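Local structure of monalysin (Pseudomonas entomophila, 4MKO) at residues 34-39 and 226-231; 49-54 and 148-153; 64-69 and 135-140; 70-75 and 131-136. The protein forms membrane pores as a secreted beta-barrel toxin of the aerolysin-like family, lysing host cells and damaging the Drosophila intestine. All coordinates share one frame; numbering follows the deposited sequence. Where two conformers were deposited one is given.

Interaction 1 of 4, residues 34-39 and 226-231. With ACT (acetate ion), chain I.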
loop_
_atom_site.group_PDB
_atom_site.type_symbol
_atom_site.label_atom_id
_atom_site.label_comp_id
_atom_site.label_asym_id
_atom_site.label_seq_id
_atom_site.Cartn_x
_atom_site.Cartn_y
_atom_site.Cartn_z
ATOM N N GLY A 34 -10.154 -6.303 -1.830
ATOM C CA GLY A 34 -9.892 -6.885 -0.520
ATOM C C GLY A 34 -11.044 -6.663 0.434
ATOM O O GLY A 34 -11.934 -5.852 0.154
ATOM N N ILE A 35 -11.022 -7.375 1.572
ATOM C CA ILE A 35 -12.079 -7.267 2.588
ATOM C C ILE A 35 -11.888 -6.050 3.492
ATOM O O ILE A 35 -10.775 -5.521 3.619
ATOM C CB ILE A 35 -12.182 -8.576 3.442
ATOM C CG1 ILE A 35 -10.883 -8.838 4.248
ATOM C CG2 ILE A 35 -12.582 -9.811 2.547
ATOM C CD1 ILE A 35 -11.114 -9.549 5.581
ATOM N N THR A 36 -12.971 -5.667 4.179
ATOM C CA THR A 36 -12.911 -4.629 5.180
ATOM C C THR A 36 -12.875 -5.299 6.563
ATOM O O THR A 36 -13.600 -6.269 6.797
ATOM C CB THR A 36 -14.120 -3.668 5.086
ATOM O OG1 THR A 36 -14.189 -3.098 3.770
ATOM C CG2 THR A 36 -14.056 -2.565 6.146
ATOM N N VAL A 37 -12.017 -4.792 7.444
ATOM C CA VAL A 37 -11.919 -5.236 8.856
ATOM C C VAL A 37 -12.139 -4.027 9.753
ATOM O O VAL A 37 -12.125 -2.892 9.267
ATOM C CB VAL A 37 -10.593 -5.954 9.199
ATOM C CG1 VAL A 37 -10.409 -7.214 8.343
ATOM C CG2 VAL A 37 -9.387 -5.000 9.124
ATOM N N TYR A 38 -12.352 -4.261 11.061
ATOM C CA TYR A 38 -12.597 -3.175 12.004
ATOM C C TYR A 38 -11.797 -3.410 13.275
ATOM O O TYR A 38 -11.842 -4.498 13.841
ATOM C CB TYR A 38 -14.100 -3.048 12.327
ATOM C CG TYR A 38 -14.401 -1.926 13.296
ATOM C CD1 TYR A 38 -14.368 -2.138 14.674
ATOM C CD2 TYR A 38 -14.735 -0.654 12.838
ATOM C CE1 TYR A 38 -14.639 -1.104 15.572
ATOM C CE2 TYR A 38 -14.988 0.393 13.727
ATOM C CZ TYR A 38 -14.939 0.161 15.094
ATOM O OH TYR A 38 -15.201 1.182 15.980
ATOM N N GLY A 39 -11.120 -2.373 13.733
ATOM C CA GLY A 39 -10.339 -2.430 14.957
ATOM C C GLY A 39 -9.595 -1.150 15.210
ATOM O O GLY A 39 -9.686 -0.203 14.419
ATOM N N TRP A 226 -19.104 -1.898 5.556
ATOM C CA TRP A 226 -19.390 -1.597 6.960
ATOM C C TRP A 226 -19.823 -2.807 7.800
ATOM O O TRP A 226 -19.769 -2.732 9.031
ATOM C CB TRP A 226 -20.411 -0.465 7.101
ATOM C CG TRP A 226 -20.160 0.722 6.214
ATOM C CD1 TRP A 226 -21.035 1.260 5.316
ATOM C CD2 TRP A 226 -18.995 1.564 6.197
ATOM N NE1 TRP A 226 -20.496 2.385 4.741
ATOM C CE2 TRP A 226 -19.233 2.582 5.242
ATOM C CE3 TRP A 226 -17.750 1.538 6.865
ATOM C CZ2 TRP A 226 -18.277 3.560 4.935
ATOM C CZ3 TRP A 226 -16.812 2.525 6.577
ATOM C CH2 TRP A 226 -17.090 3.536 5.639
ATOM N N SER A 227 -20.212 -3.919 7.147
ATOM C CA SER A 227 -20.600 -5.152 7.852
ATOM C C SER A 227 -19.443 -5.742 8.661
ATOM O O SER A 227 -19.690 -6.581 9.533
ATOM C CB SER A 227 -21.184 -6.183 6.893
ATOM O OG SER A 227 -20.181 -6.778 6.090
ATOM N N ALA A 228 -18.180 -5.276 8.418
ATOM C CA ALA A 228 -17.016 -5.689 9.215
ATOM C C ALA A 228 -17.314 -5.469 10.713
ATOM O O ALA A 228 -16.944 -6.303 11.535
ATOM C CB ALA A 228 -15.783 -4.877 8.824
ATOM N N TYR A 229 -18.007 -4.352 11.065
ATOM C CA TYR A 229 -18.312 -4.068 12.481
ATOM C C TYR A 229 -19.105 -5.208 13.152
ATOM O O TYR A 229 -18.884 -5.485 14.324
ATOM C CB TYR A 229 -19.087 -2.746 12.634
ATOM C CG TYR A 229 -19.059 -2.202 14.047
ATOM C CD1 TYR A 229 -19.986 -2.626 14.998
ATOM C CD2 TYR A 229 -18.136 -1.226 14.424
ATOM C CE1 TYR A 229 -19.965 -2.129 16.302
ATOM C CE2 TYR A 229 -18.119 -0.708 15.723
ATOM C CZ TYR A 229 -19.038 -1.163 16.657
ATOM O OH TYR A 229 -19.032 -0.658 17.939
ATOM N N ASN A 230 -20.038 -5.810 12.412
ATOM C CA ASN A 230 -20.971 -6.853 12.838
ATOM C C ASN A 230 -20.478 -8.294 12.601
ATOM O O ASN A 230 -21.241 -9.249 12.795
ATOM C CB ASN A 230 -22.310 -6.615 12.165
ATOM C CG ASN A 230 -22.857 -5.215 12.403
ATOM O OD1 ASN A 230 -22.841 -4.688 13.517
ATOM N ND2 ASN A 230 -23.219 -4.539 11.343
ATOM N N ASP A 231 -19.215 -8.441 12.169
ATOM C CA ASP A 231 -18.628 -9.745 11.870
ATOM C C ASP A 231 -17.449 -10.023 12.809
ATOM O O ASP A 231 -16.340 -9.515 12.577
ATOM C CB ASP A 231 -18.203 -9.844 10.387
ATOM C CG ASP A 231 -17.769 -11.238 9.952
ATOM O OD1 ASP A 231 -17.764 -12.162 10.810
ATOM O OD2 ASP A 231 -17.432 -11.409 8.762
HETATM C C ACT I . -24.319 -4.843 7.805
HETATM O O ACT I . -25.010 -5.259 6.845
HETATM O OXT ACT I . -23.816 -5.558 8.688
HETATM C CH3 ACT I . -24.035 -3.316 7.908
#
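In this aerolysin-like fold a short 3-10 segment near the C-terminus, residues 226-228, leans on residues 36-38, where strand 29-43 resumes after an irregular stretch. Tyr229 N donates to Trp226 O and Asp231 N to Ala228 O. What joins 34-39 to 226-231 is apolar and aromatic contact. Tyr38 carries most of it. Its CB lies 4.3 Å from Ala228 CB, and with CG anti to the backbone N (chi1 -180°) the ring is carried out alongside Tyr229, both side chains pointing the same way. Tyr229 CD2 sits over the centre of the Tyr38 ring, 3.4 Å above its plane, so CG, both CD and both CE atoms of Tyr38 all neighbour this one carbon. Farther out, Tyr38 CZ meets Tyr229 CE2 at 3.4 Å, and Tyr38 OH stays near the same CE2. This is a T-shaped pair, the edge of Tyr229 against the face of Tyr38, with planes at 64° and centroids 4.6 Å apart. Arg235 adds a cation-pi contact to Tyr229. On the outer side Asn230 ND2 donates to OXT of an acetate, probably from the crystallisation liquor, at 2.9 Å. Deeper in, the Ala228 methyl is wedged against Thr36, whose hydroxyl is hydrogen-bonded to Asp225 N and whose carbonyl O accepts from Arg234 NH1. Thr36 CG2 touches Ala228 CB at 3.9 Å, while Thr36 O comes within 3.3 Å of that methyl carbon.

Interaction 2 of 4, residues 49-54 and 148-153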
loop_
_atom_site.group_PDB
_atom_site.type_symbol
_atom_site.label_atom_id
_atom_site.label_comp_id
_atom_site.label_asym_id
_atom_site.label_seq_id
_atom_site.Cartn_x
_atom_site.Cartn_y
_atom_site.Cartn_z
ATOM N N GLY A 49 -11.577 3.509 16.601
ATOM C CA GLY A 49 -12.231 2.371 15.965
ATOM C C GLY A 49 -12.187 2.642 14.477
ATOM O O GLY A 49 -12.820 3.592 14.007
ATOM N N THR A 50 -11.432 1.822 13.737
ATOM C CA THR A 50 -11.152 2.077 12.322
ATOM C C THR A 50 -11.523 0.960 11.378
ATOM O O THR A 50 -11.177 -0.192 11.633
ATOM C CB THR A 50 -9.661 2.427 12.184
ATOM O OG1 THR A 50 -9.300 3.454 13.109
ATOM C CG2 THR A 50 -9.253 2.808 10.757
ATOM N N TYR A 51 -12.165 1.309 10.246
ATOM C CA TYR A 51 -12.444 0.346 9.186
ATOM C C TYR A 51 -11.229 0.406 8.260
ATOM O O TYR A 51 -10.786 1.508 7.913
ATOM C CB TYR A 51 -13.707 0.715 8.386
ATOM C CG TYR A 51 -15.005 0.584 9.158
ATOM C CD1 TYR A 51 -15.514 1.652 9.895
ATOM C CD2 TYR A 51 -15.739 -0.603 9.130
ATOM C CE1 TYR A 51 -16.717 1.540 10.598
ATOM C CE2 TYR A 51 -16.931 -0.735 9.845
ATOM C CZ TYR A 51 -17.421 0.344 10.569
ATOM O OH TYR A 51 -18.601 0.211 11.255
ATOM N N THR A 52 -10.686 -0.755 7.869
ATOM C CA THR A 52 -9.535 -0.797 6.961
ATOM C C THR A 52 -9.796 -1.778 5.849
ATOM O O THR A 52 -10.313 -2.854 6.109
ATOM C CB THR A 52 -8.260 -1.225 7.742
ATOM O OG1 THR A 52 -7.940 -0.218 8.687
ATOM C CG2 THR A 52 -7.042 -1.472 6.830
ATOM N N ARG A 53 -9.389 -1.445 4.611
ATOM C CA ARG A 53 -9.454 -2.417 3.521
ATOM C C ARG A 53 -8.285 -2.166 2.579
ATOM O O ARG A 53 -7.876 -1.010 2.435
ATOM C CB ARG A 53 -10.806 -2.384 2.760
ATOM C CG ARG A 53 -11.122 -1.048 2.072
ATOM C CD ARG A 53 -12.070 -1.261 0.884
ATOM N NE ARG A 53 -11.384 -1.981 -0.199
ATOM C CZ ARG A 53 -11.976 -2.513 -1.268
ATOM N NH1 ARG A 53 -13.297 -2.416 -1.429
ATOM N NH2 ARG A 53 -11.256 -3.145 -2.181
ATOM N N PRO A 54 -7.754 -3.212 1.907
ATOM C CA PRO A 54 -6.714 -2.953 0.888
ATOM C C PRO A 54 -7.387 -2.278 -0.294
ATOM O O PRO A 54 -8.546 -2.592 -0.587
ATOM C CB PRO A 54 -6.223 -4.369 0.473
ATOM C CG PRO A 54 -6.933 -5.350 1.381
ATOM C CD PRO A 54 -8.153 -4.639 1.928
ATOM N N ALA A 148 -7.036 1.713 2.563
ATOM C CA ALA A 148 -7.900 2.859 2.849
ATOM C C ALA A 148 -8.460 2.629 4.251
ATOM O O ALA A 148 -8.733 1.482 4.646
ATOM C CB ALA A 148 -9.042 2.958 1.838
ATOM N N HIS A 149 -8.620 3.718 5.000
ATOM C CA HIS A 149 -9.073 3.625 6.365
ATOM C C HIS A 149 -10.130 4.675 6.658
ATOM O O HIS A 149 -10.049 5.793 6.144
ATOM C CB HIS A 149 -7.885 3.933 7.305
ATOM C CG HIS A 149 -6.653 3.108 7.094
ATOM N ND1 HIS A 149 -6.477 1.902 7.743
ATOM C CD2 HIS A 149 -5.591 3.331 6.291
ATOM C CE1 HIS A 149 -5.298 1.449 7.344
ATOM N NE2 HIS A 149 -4.734 2.269 6.468
ATOM N N ASN A 150 -11.077 4.329 7.526
ATOM C CA ASN A 150 -12.031 5.264 8.099
ATOM C C ASN A 150 -11.849 5.132 9.608
ATOM O O ASN A 150 -12.343 4.166 10.196
ATOM C CB ASN A 150 -13.502 5.009 7.714
ATOM C CG ASN A 150 -14.440 5.876 8.566
ATOM O OD1 ASN A 150 -13.991 6.700 9.380
ATOM N ND2 ASN A 150 -15.743 5.716 8.428
ATOM N N ALA A 151 -11.094 6.054 10.204
ATOM C CA ALA A 151 -10.872 6.115 11.652
ATOM C C ALA A 151 -12.062 6.903 12.180
ATOM O O ALA A 151 -12.123 8.136 12.042
ATOM C CB ALA A 151 -9.546 6.810 11.961
ATOM N N THR A 152 -13.064 6.163 12.677
ATOM C CA THR A 152 -14.333 6.753 13.134
ATOM C C THR A 152 -14.096 7.728 14.307
ATOM O O THR A 152 -13.239 7.494 15.168
ATOM C CB THR A 152 -15.415 5.680 13.394
ATOM O OG1 THR A 152 -15.138 4.971 14.601
ATOM C CG2 THR A 152 -15.587 4.708 12.216
ATOM N N SER A 153 -14.792 8.880 14.258
ATOM C CA SER A 153 -14.704 9.969 15.257
ATOM C C SER A 153 -13.350 10.713 15.295
ATOM O O SER A 153 -13.253 11.708 16.006
ATOM C CB SER A 153 -15.065 9.483 16.666
ATOM O OG SER A 153 -16.309 8.809 16.673
HETATM O O HOH W 1 -13.224 5.702 17.397
#
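Strands 49-54 and 148-151 run antiparallel, their axes 4.5 Å apart at closest approach and 166° between directions. Tyr51 with Asn150 and Arg53 with Ala148 form the hydrogen-bonded pairs; Thr50 with Ala151 and Thr52 with His149, the non-hydrogen-bonded ones. Asn150 N reaches Tyr51 O at 2.9 Å in the carbonyl plane, whereas Tyr51 N approaches Asn150 O from above its plane. At the end of the pairing Gly49 O is gripped twice by Thr152, by the backbone N and by OG1 at 2.8 Å, the latter on a lone pair. That hydroxyl is placed there by the crowded position of OG1 between backbone N and carbonyl carbon (chi1 74°). Water 1 closes the same end, accepting from Gly49 N and donating to Thr152 O. These are central strands of the large mixed sheet of this aerolysin-like fold, flanked by strands 29-43 and 173-191. On the face bearing Thr50, Thr52, His149 and Ala151, Thr52 OG1 lies at the edge of the imidazole, hydrogen-bonded to His149 ND1 at 2.7 Å. Ser180 OG is hydrogen-bonded to NE2 and Tyr178 stacks on the ring, so both imidazole nitrogens have partners and the ring's rotation is restrained. On the other face Thr152 CG2 meets the edge of the Tyr51 ring, 3.7 Å from Tyr51 CE1. Arg53 curls onto the next residue, NE and NH2 both donating to Pro54 O, which lies in the guanidinium plane, 2.9 Å from Arg53 NE.

Interaction 3 of 4, residues 64-69 and 135-140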
loop_
_atom_site.group_PDB
_atom_site.type_symbol
_atom_site.label_atom_id
_atom_site.label_comp_id
_atom_site.label_asym_id
_atom_site.label_seq_id
_atom_site.Cartn_x
_atom_site.Cartn_y
_atom_site.Cartn_z
ATOM N N THR A 64 18.480 1.773 -9.926
ATOM C CA THR A 64 18.768 1.455 -11.318
ATOM C C THR A 64 20.237 1.038 -11.357
ATOM O O THR A 64 21.049 1.598 -10.616
ATOM C CB THR A 64 18.501 2.658 -12.228
ATOM O OG1 THR A 64 17.171 3.128 -12.022
ATOM C CG2 THR A 64 18.714 2.341 -13.696
ATOM N N ILE A 65 20.553 0.019 -12.162
ATOM C CA ILE A 65 21.931 -0.458 -12.289
ATOM C C ILE A 65 22.225 -0.848 -13.734
ATOM O O ILE A 65 21.386 -1.497 -14.373
ATOM C CB ILE A 65 22.242 -1.631 -11.294
ATOM C CG1 ILE A 65 23.750 -2.000 -11.287
ATOM C CG2 ILE A 65 21.398 -2.879 -11.590
ATOM C CD1 ILE A 65 24.543 -1.362 -10.221
ATOM N N SER A 66 23.437 -0.471 -14.227
ATOM C CA SER A 66 23.899 -0.844 -15.559
ATOM C C SER A 66 25.062 -1.797 -15.376
ATOM O O SER A 66 25.930 -1.529 -14.561
ATOM C CB SER A 66 24.330 0.380 -16.362
ATOM O OG SER A 66 23.192 1.168 -16.672
ATOM N N ILE A 67 25.044 -2.934 -16.090
ATOM C CA ILE A 67 26.081 -3.968 -15.963
ATOM C C ILE A 67 26.717 -4.228 -17.323
ATOM O O ILE A 67 25.997 -4.454 -18.302
ATOM C CB ILE A 67 25.519 -5.273 -15.325
ATOM C CG1 ILE A 67 24.742 -4.982 -14.030
ATOM C CG2 ILE A 67 26.639 -6.297 -15.075
ATOM C CD1 ILE A 67 23.903 -6.190 -13.489
ATOM N N PRO A 68 28.067 -4.209 -17.408
ATOM C CA PRO A 68 28.710 -4.429 -18.715
ATOM C C PRO A 68 28.603 -5.860 -19.212
ATOM O O PRO A 68 28.311 -6.790 -18.446
ATOM C CB PRO A 68 30.191 -4.072 -18.472
ATOM C CG PRO A 68 30.290 -3.533 -17.106
ATOM C CD PRO A 68 29.058 -3.935 -16.346
ATOM N N GLN A 69 28.895 -6.026 -20.510
ATOM C CA GLN A 69 28.955 -7.311 -21.198
ATOM C C GLN A 69 30.013 -8.168 -20.474
ATOM O O GLN A 69 31.025 -7.631 -20.004
ATOM C CB GLN A 69 29.372 -7.061 -22.669
ATOM C CG GLN A 69 29.571 -8.309 -23.545
ATOM C CD GLN A 69 28.284 -9.026 -23.870
ATOM O OE1 GLN A 69 27.463 -8.558 -24.669
ATOM N NE2 GLN A 69 28.093 -10.198 -23.274
ATOM N N PRO A 135 25.024 -7.717 -20.638
ATOM C CA PRO A 135 24.907 -6.254 -20.700
ATOM C C PRO A 135 23.481 -5.794 -20.410
ATOM O O PRO A 135 22.529 -6.550 -20.621
ATOM C CB PRO A 135 25.330 -5.942 -22.141
ATOM C CG PRO A 135 24.870 -7.141 -22.927
ATOM C CD PRO A 135 24.990 -8.324 -21.988
ATOM N N GLY A 136 23.341 -4.556 -19.960
ATOM C CA GLY A 136 22.018 -3.989 -19.763
ATOM C C GLY A 136 21.868 -3.011 -18.635
ATOM O O GLY A 136 22.731 -2.903 -17.762
ATOM N N THR A 137 20.761 -2.278 -18.681
ATOM C CA THR A 137 20.369 -1.343 -17.642
ATOM C C THR A 137 19.064 -1.894 -17.092
ATOM O O THR A 137 18.165 -2.239 -17.864
ATOM C CB THR A 137 20.283 0.089 -18.172
ATOM O OG1 THR A 137 21.562 0.440 -18.703
ATOM C CG2 THR A 137 19.909 1.080 -17.088
ATOM N N PHE A 138 18.989 -2.013 -15.773
ATOM C CA PHE A 138 17.854 -2.620 -15.076
ATOM C C PHE A 138 17.371 -1.746 -13.937
ATOM O O PHE A 138 18.170 -1.074 -13.276
ATOM C CB PHE A 138 18.246 -4.012 -14.522
ATOM C CG PHE A 138 18.966 -4.874 -15.535
ATOM C CD1 PHE A 138 18.261 -5.542 -16.526
ATOM C CD2 PHE A 138 20.357 -4.928 -15.565
ATOM C CE1 PHE A 138 18.930 -6.300 -17.500
ATOM C CE2 PHE A 138 21.025 -5.696 -16.529
ATOM C CZ PHE A 138 20.304 -6.381 -17.488
ATOM N N VAL A 139 16.058 -1.775 -13.706
ATOM C CA VAL A 139 15.411 -1.007 -12.641
ATOM C C VAL A 139 14.796 -2.008 -11.690
ATOM O O VAL A 139 14.172 -2.975 -12.126
ATOM C CB VAL A 139 14.357 0.018 -13.153
ATOM C CG1 VAL A 139 13.932 0.953 -12.022
ATOM C CG2 VAL A 139 14.890 0.827 -14.350
ATOM N N ILE A 140 15.001 -1.781 -10.402
ATOM C CA ILE A 140 14.478 -2.609 -9.330
ATOM C C ILE A 140 13.363 -1.851 -8.640
ATOM O O ILE A 140 13.535 -0.678 -8.299
ATOM C CB ILE A 140 15.597 -2.978 -8.334
ATOM C CG1 ILE A 140 16.775 -3.648 -9.089
ATOM C CG2 ILE A 140 15.041 -3.872 -7.204
ATOM C CD1 ILE A 140 18.012 -3.935 -8.220
#
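Ile65 and Phe138 bind each other through both backbone polar groups, N of each to O of the other at 2.8 Å: Ile65 N meets Phe138 O nearly along the C=O axis, and Phe138 N meets Ile65 O in the carbonyl plane. At the next hydrogen-bonded pair, Ile67 N donates to Gly136 O at 2.9 Å with an angle of 164° at the hydrogen, but the return bond from Gly136 N to Ile67 O is weak, bent to 130°. There Pro135, preceded by a cis peptide, turns its CA toward Ile67 O at 3.2 Å, a CA-H...O contact that adds to the weak bond. At the backbone angles of Gly136 a CB would jam against the carbonyl O of Pro135, which calls for glycine. On the face bearing Thr64, Ser66, Thr137 and Val139, the hydroxyls Ser66 OG and Thr137 OG1 share a hydrogen bond of 2.7 Å; both side chains hold the oxygen anti to their own carbonyl carbon, which brings the two tips together. Thr64 OG1 is hydrogen-bonded to Tyr61 OH, and Thr64 CG2 meets Thr137 CG2 at 3.8 Å. The other face is apolar: Ile67 CD1 lies 4.2 Å from Phe138 CE2, and Met132 of strand 124-133 packs on both residues. Beyond the strands, Gln69 bends at chi2 so that its OE1 lies 3.4 Å from Pro135 CG. The pairing thus joins two long strands at the edge of a region thought to be pore-forming, with a hydroxyl-rich face and an apolar one, an amphipathic pattern consistent with a role in pore formation.

Interaction 4 of 4, residues 70-75 and 131-136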
loop_
_atom_site.group_PDB
_atom_site.type_symbol
_atom_site.label_atom_id
_atom_site.label_comp_id
_atom_site.label_asym_id
_atom_site.label_seq_id
_atom_site.Cartn_x
_atom_site.Cartn_y
_atom_site.Cartn_z
ATOM N N ASN A 70 29.744 -9.491 -20.349
ATOM C CA ASN A 70 30.652 -10.477 -19.737
ATOM C C ASN A 70 30.863 -10.271 -18.234
ATOM O O ASN A 70 31.814 -10.820 -17.677
ATOM C CB ASN A 70 31.998 -10.519 -20.499
ATOM C CG ASN A 70 31.840 -10.808 -21.968
ATOM O OD1 ASN A 70 31.005 -11.615 -22.373
ATOM N ND2 ASN A 70 32.642 -10.158 -22.796
ATOM N N VAL A 71 29.979 -9.495 -17.570
ATOM C CA VAL A 71 30.066 -9.283 -16.132
ATOM C C VAL A 71 28.877 -9.935 -15.426
ATOM O O VAL A 71 27.729 -9.695 -15.801
ATOM C CB VAL A 71 30.237 -7.777 -15.744
ATOM C CG1 VAL A 71 30.145 -7.566 -14.232
ATOM C CG2 VAL A 71 31.559 -7.219 -16.282
ATOM N N THR A 72 29.165 -10.799 -14.444
ATOM C CA THR A 72 28.177 -11.418 -13.571
ATOM C C THR A 72 28.501 -10.910 -12.162
ATOM O O THR A 72 29.658 -10.993 -11.741
ATOM C CB THR A 72 28.223 -12.956 -13.673
ATOM O OG1 THR A 72 27.879 -13.330 -15.005
ATOM C CG2 THR A 72 27.247 -13.630 -12.712
ATOM N N THR A 73 27.501 -10.368 -11.439
ATOM C CA THR A 73 27.740 -9.873 -10.078
ATOM C C THR A 73 26.552 -10.133 -9.162
ATOM O O THR A 73 25.415 -10.176 -9.632
ATOM C CB THR A 73 28.126 -8.367 -10.088
ATOM O OG1 THR A 73 28.600 -7.983 -8.799
ATOM C CG2 THR A 73 26.970 -7.429 -10.502
ATOM N N THR A 74 26.817 -10.275 -7.858
ATOM C CA THR A 74 25.760 -10.400 -6.861
ATOM C C THR A 74 25.456 -8.985 -6.376
ATOM O O THR A 74 26.212 -8.409 -5.595
ATOM C CB THR A 74 26.156 -11.391 -5.751
ATOM O OG1 THR A 74 26.353 -12.665 -6.356
ATOM C CG2 THR A 74 25.089 -11.508 -4.653
ATOM N N LEU A 75 24.374 -8.406 -6.888
ATOM C CA LEU A 75 23.964 -7.059 -6.540
ATOM C C LEU A 75 23.259 -7.018 -5.195
ATOM O O LEU A 75 22.333 -7.784 -4.983
ATOM C CB LEU A 75 23.040 -6.499 -7.647
ATOM C CG LEU A 75 22.766 -5.000 -7.580
ATOM C CD1 LEU A 75 23.979 -4.193 -8.072
ATOM C CD2 LEU A 75 21.582 -4.643 -8.422
ATOM N N GLU A 131 21.841 -12.329 -8.111
ATOM C CA GLU A 131 22.973 -12.513 -9.017
ATOM C C GLU A 131 22.463 -12.067 -10.378
ATOM O O GLU A 131 21.402 -12.520 -10.815
ATOM C CB GLU A 131 23.468 -13.971 -9.045
ATOM C CG GLU A 131 24.770 -14.102 -9.821
ATOM C CD GLU A 131 25.352 -15.499 -9.893
ATOM O OE1 GLU A 131 26.440 -15.716 -9.313
ATOM O OE2 GLU A 131 24.740 -16.370 -10.553
ATOM N N MET A 132 23.140 -11.091 -10.984
ATOM C CA MET A 132 22.718 -10.530 -12.259
ATOM C C MET A 132 23.892 -10.509 -13.232
ATOM O O MET A 132 25.051 -10.436 -12.807
ATOM C CB MET A 132 22.195 -9.097 -12.055
ATOM C CG MET A 132 20.929 -9.008 -11.212
ATOM S SD MET A 132 20.530 -7.285 -10.870
ATOM C CE MET A 132 19.985 -6.750 -12.487
ATOM N N LYS A 133 23.579 -10.529 -14.527
ATOM C CA LYS A 133 24.554 -10.537 -15.609
ATOM C C LYS A 133 24.249 -9.439 -16.621
ATOM O O LYS A 133 23.080 -9.192 -16.950
ATOM C CB LYS A 133 24.527 -11.913 -16.305
ATOM C CG LYS A 133 25.676 -12.161 -17.282
ATOM C CD LYS A 133 25.588 -13.548 -17.909
ATOM C CE LYS A 133 26.713 -13.799 -18.883
ATOM N NZ LYS A 133 26.759 -15.219 -19.324
ATOM N N GLY A 134 25.305 -8.808 -17.128
ATOM C CA GLY A 134 25.154 -7.809 -18.172
ATOM C C GLY A 134 25.133 -8.482 -19.536
ATOM O O GLY A 134 25.206 -9.715 -19.624
ATOM N N PRO A 135 25.024 -7.717 -20.638
ATOM C CA PRO A 135 24.907 -6.254 -20.700
ATOM C C PRO A 135 23.481 -5.794 -20.410
ATOM O O PRO A 135 22.529 -6.550 -20.621
ATOM C CB PRO A 135 25.330 -5.942 -22.141
ATOM C CG PRO A 135 24.870 -7.141 -22.927
ATOM C CD PRO A 135 24.990 -8.324 -21.988
ATOM N N GLY A 136 23.341 -4.556 -19.960
ATOM C CA GLY A 136 22.018 -3.989 -19.763
ATOM C C GLY A 136 21.868 -3.011 -18.635
ATOM O O GLY A 136 22.731 -2.903 -17.762
HETATM O O HOH W 2 27.394 -11.011 -20.639
HETATM O O HOH W 3 27.873 -13.545 -8.483
#
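Three backbone hydrogen bonds hold 70-75 to 131-136, all pointing nearly along the acceptor C=O axis. The straightest runs from Met132 N to Thr73 O, 2.8 Å long with 175° at the hydrogen; Thr73 N returns the bond to Met132 O, and Gly134 N reaches Val71 O at 2.9 Å. Two waters extend this polar seam. Water 2 accepts from Asn70 N and donates to Gly134 O at the turn end, while water 3 donates to Glu131 OE1 at 2.7 Å and is also hydrogen-bonded to Thr74 OG1. Residues 72-75 and 131-133, at 142°, belong to the two-stranded antiparallel sheet of 72-81 and 124-133, within the region inferred to be pore-forming; in aerolysin-like toxins such segments are thought to refold into the transmembrane barrel. Thr72, Thr74, Glu131 and Lys133 share its solvent-facing side. Thr72 is crossed by two chains there: its CG2, anti to the backbone N, lies 3.8 Å from Glu131 CG, and its OG1 lies 3.4 Å from Lys133 CG. Lys133 then runs on fully extended, leading its amine away from 70-75. The opposite face carries Thr73 and Met132. A bend at chi3 (72°) turns the end of the Met132 chain. Leu75 crosses it obliquely, Leu75 CD2 touching Met132 SD at 3.8 Å; strands 46-67 and 136-151 cover this side as well, Ile65 and Ile140 lying on Leu75.

The four contacts form two pairs at opposite ends of an elongated chain. Interactions 1 and 2, centres 9 Å apart, adjoin through strands 29-43 and 46-67: Gly39 O is 2.8 Å from Thr50 N and Val37 N is 2.9 Å from Thr52 O, both probable hydrogen bonds. The Arg53 side chain is about 6 Å, and that of Thr36 about 8 Å, from a bound zinc ion in each case. Interactions 3 and 4, centres 8 Å apart, share Pro135 and Gly136 and pack face to face, Phe138 CD2 lying 3.6 Å from Met132 CE. Strands 46-67 and 136-151 span both ends, pairing in interactions 2 and 3, whose centres are 41 Å apart.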